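Local structure of uncharacterized protein (Escherichia coli O157:H7, 4R29) at residues 102-108 / 148-152. The protein probably methylates a zinc-finger cysteine of the host proteins TAB2 and TAB3, using S-adenosylmethionine, and thereby shuts down NF-kappa-B signalling. The protein carries 1 engineered substitution. Numbering follows the deposited sequence.
Sequences VISGKRP and VVYRN. With SAM (S-adenosylmethionine), chain E.
R151 reaches the last turn of helix 95-103 and bonds to two of its carbonyl oxygens, V102 O firmly and I103 O weakly, an example of one arginine serving a helix end. Its NH1 meets the V102 O at 3.1 Å along a nearly straight bond (167° at the hydrogen), with NH1 in the carbonyl plane, on a lone pair of that oxygen, which in turn sits close to the guanidinium plane. The bond to the I103 O is strongly bent, and NH1 also donates to the S78 O. Bends at chi2 and chi3 (-68° and -53°) curl the chain so that CD passes alongside V102 CG1, 3.8 Å away. The V102 O has a second donor, G105 N at 2.9 Å. The helix ends in a Schellman motif, with G105 at positive phi. D153 OD2 forms a salt bridge with R151 NH2, which would offset the buried charge. Farther along, the chain enters strand 109-114, which pairs antiparallel with strand 145-151 in the three-stranded sheet of this Rossmann-like methyltransferase; R151 N donates to the P108 O at 2.8 Å, and Y150 CA makes a CH...O contact with that oxygen. V102 CG2 and V149 CG1 add an apolar touch. From the intervening loop R107 extends to the cofactor, presenting NH1 and NH2 to the SAM carboxylate atoms O and OXT at 2.8 and 2.6 Å respectively; T101, S98 and F202 also accept from its guanidinium.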
loop_
_atom_site.group_PDB
_atom_site.type_symbol
_atom_site.label_atom_id
_atom_site.label_comp_id
_atom_site.label_asym_id
_atom_site.label_seq_id
_atom_site.Cartn_x
_atom_site.Cartn_y
_atom_site.Cartn_z
ATOM N N VAL A 102 9.959 -5.147 1.610
ATOM C CA VAL A 102 9.904 -4.725 2.993
ATOM C C VAL A 102 10.084 -5.927 3.938
ATOM O O VAL A 102 10.888 -5.861 4.868
ATOM C CB VAL A 102 8.611 -3.942 3.305
ATOM C CG1 VAL A 102 8.533 -3.620 4.772
ATOM C CG2 VAL A 102 8.545 -2.668 2.451
ATOM N N ILE A 103 9.361 -7.022 3.687
ATOM C CA ILE A 103 9.435 -8.185 4.571
ATOM C C ILE A 103 10.794 -8.894 4.497
ATOM O O ILE A 103 11.233 -9.505 5.465
ATOM C CB ILE A 103 8.258 -9.179 4.390
ATOM C CG1 ILE A 103 8.431 -10.070 3.153
ATOM C CG2 ILE A 103 6.898 -8.443 4.385
ATOM C CD1 ILE A 103 7.377 -11.189 3.071
ATOM N N SER A 104 11.478 -8.772 3.370
ATOM C CA SER A 104 12.815 -9.339 3.244
ATOM C C SER A 104 13.860 -8.390 3.835
ATOM O O SER A 104 15.053 -8.672 3.807
ATOM C CB SER A 104 13.137 -9.605 1.774
ATOM O OG SER A 104 13.248 -8.382 1.047
ATOM N N GLY A 105 13.412 -7.246 4.335
ATOM C CA GLY A 105 14.302 -6.289 4.971
ATOM C C GLY A 105 15.137 -5.399 4.052
ATOM O O GLY A 105 16.044 -4.709 4.518
ATOM N N LYS A 106 14.843 -5.392 2.757
ATOM C CA LYS A 106 15.598 -4.553 1.820
ATOM C C LYS A 106 15.373 -3.063 2.065
ATOM O O LYS A 106 16.254 -2.245 1.806
ATOM C CB LYS A 106 15.212 -4.845 0.376
ATOM C CG LYS A 106 15.801 -6.095 -0.216
ATOM C CD LYS A 106 15.633 -6.045 -1.724
ATOM C CE LYS A 106 15.853 -7.384 -2.327
ATOM N NZ LYS A 106 15.076 -8.391 -1.532
ATOM N N ARG A 107 14.184 -2.710 2.539
ATOM C CA ARG A 107 13.858 -1.309 2.791
ATOM C C ARG A 107 12.822 -1.216 3.907
ATOM O O ARG A 107 12.154 -2.199 4.221
ATOM C CB ARG A 107 13.350 -0.610 1.504
ATOM C CG ARG A 107 12.094 -1.226 0.903
ATOM C CD ARG A 107 11.563 -0.427 -0.298
ATOM N NE ARG A 107 10.303 -0.986 -0.769
ATOM C CZ ARG A 107 9.375 -0.324 -1.463
ATOM N NH1 ARG A 107 9.553 0.960 -1.799
ATOM N NH2 ARG A 107 8.268 -0.955 -1.831
ATOM N N PRO A 108 12.689 -0.028 4.508
ATOM C CA PRO A 108 11.782 0.127 5.651
ATOM C C PRO A 108 10.281 0.316 5.322
ATOM O O PRO A 108 9.458 0.062 6.193
ATOM C CB PRO A 108 12.355 1.361 6.378
ATOM C CG PRO A 108 12.994 2.160 5.293
ATOM C CD PRO A 108 13.589 1.129 4.352
ATOM N N VAL A 148 0.024 0.978 3.325
ATOM C CA VAL A 148 1.393 1.388 3.590
ATOM C C VAL A 148 2.014 0.382 4.560
ATOM O O VAL A 148 1.639 0.318 5.742
ATOM C CB VAL A 148 1.457 2.815 4.203
ATOM C CG1 VAL A 148 2.902 3.259 4.423
ATOM C CG2 VAL A 148 0.726 3.831 3.311
ATOM N N VAL A 149 2.955 -0.411 4.055
ATOM C CA VAL A 149 3.591 -1.460 4.849
ATOM C C VAL A 149 5.010 -1.025 5.272
ATOM O O VAL A 149 5.789 -0.529 4.451
ATOM C CB VAL A 149 3.604 -2.816 4.068
ATOM C CG1 VAL A 149 4.284 -2.651 2.709
ATOM C CG2 VAL A 149 4.262 -3.954 4.893
ATOM N N TYR A 150 5.329 -1.186 6.556
ATOM C CA TYR A 150 6.622 -0.743 7.087
ATOM C C TYR A 150 7.219 -1.665 8.167
ATOM O O TYR A 150 6.500 -2.442 8.813
ATOM C CB TYR A 150 6.542 0.704 7.598
ATOM C CG TYR A 150 5.581 0.937 8.760
ATOM C CD1 TYR A 150 4.218 1.137 8.531
ATOM C CD2 TYR A 150 6.045 0.974 10.081
ATOM C CE1 TYR A 150 3.335 1.374 9.575
ATOM C CE2 TYR A 150 5.175 1.198 11.148
ATOM C CZ TYR A 150 3.816 1.395 10.888
ATOM O OH TYR A 150 2.941 1.608 11.929
ATOM N N ARG A 151 8.542 -1.580 8.332
ATOM C CA ARG A 151 9.254 -2.296 9.397
ATOM C C ARG A 151 9.074 -1.543 10.702
ATOM O O ARG A 151 9.475 -0.381 10.817
ATOM C CB ARG A 151 10.760 -2.376 9.115
ATOM C CG ARG A 151 11.167 -2.975 7.772
ATOM C CD ARG A 151 10.860 -4.455 7.678
ATOM N NE ARG A 151 11.418 -5.231 8.788
ATOM C CZ ARG A 151 11.721 -6.524 8.719
ATOM N NH1 ARG A 151 11.562 -7.191 7.569
ATOM N NH2 ARG A 151 12.206 -7.149 9.792
ATOM N N ASN A 152 8.469 -2.197 11.683
ATOM C CA ASN A 152 8.320 -1.614 13.015
ATOM C C ASN A 152 9.623 -1.737 13.805
ATOM O O ASN A 152 9.834 -1.057 14.817
ATOM C CB ASN A 152 7.206 -2.340 13.762
ATOM C CG ASN A 152 6.521 -1.459 14.771
ATOM O OD1 ASN A 152 6.513 -0.229 14.642
ATOM N ND2 ASN A 152 5.935 -2.078 15.786
HETATM N N SAM E . 4.479 0.224 -4.906
HETATM C CA SAM E . 5.515 1.256 -4.861
HETATM C C SAM E . 6.489 1.025 -3.711
HETATM O O SAM E . 7.612 1.540 -3.752
HETATM O OXT SAM E . 6.155 0.349 -2.722
HETATM C CB SAM E . 4.934 2.658 -4.709
HETATM C CG SAM E . 4.242 3.193 -5.953
HETATM S SD SAM E . 4.029 5.003 -5.952
HETATM C CE SAM E . 3.243 5.111 -7.580
HETATM C "C5'" SAM E . 5.697 5.502 -6.446
HETATM C "C4'" SAM E . 5.813 7.024 -6.471
HETATM O "O4'" SAM E . 7.169 7.412 -6.348
HETATM C "C3'" SAM E . 5.287 7.621 -7.773
HETATM O "O3'" SAM E . 3.927 7.997 -7.661
HETATM C "C2'" SAM E . 6.188 8.816 -7.999
HETATM O "O2'" SAM E . 5.542 9.916 -7.427
HETATM C "C1'" SAM E . 7.443 8.530 -7.177
HETATM N N9 SAM E . 8.611 8.132 -7.987
HETATM C C8 SAM E . 9.850 8.713 -7.947
HETATM N N7 SAM E . 10.674 8.063 -8.789
HETATM C C5 SAM E . 9.975 7.061 -9.366
HETATM C C6 SAM E . 10.335 6.098 -10.296
HETATM N N6 SAM E . 11.573 6.064 -10.779
HETATM N N1 SAM E . 9.397 5.184 -10.715
HETATM C C2 SAM E . 8.112 5.221 -10.200
HETATM N N3 SAM E . 7.759 6.180 -9.271
HETATM C C4 SAM E . 8.679 7.087 -8.859
#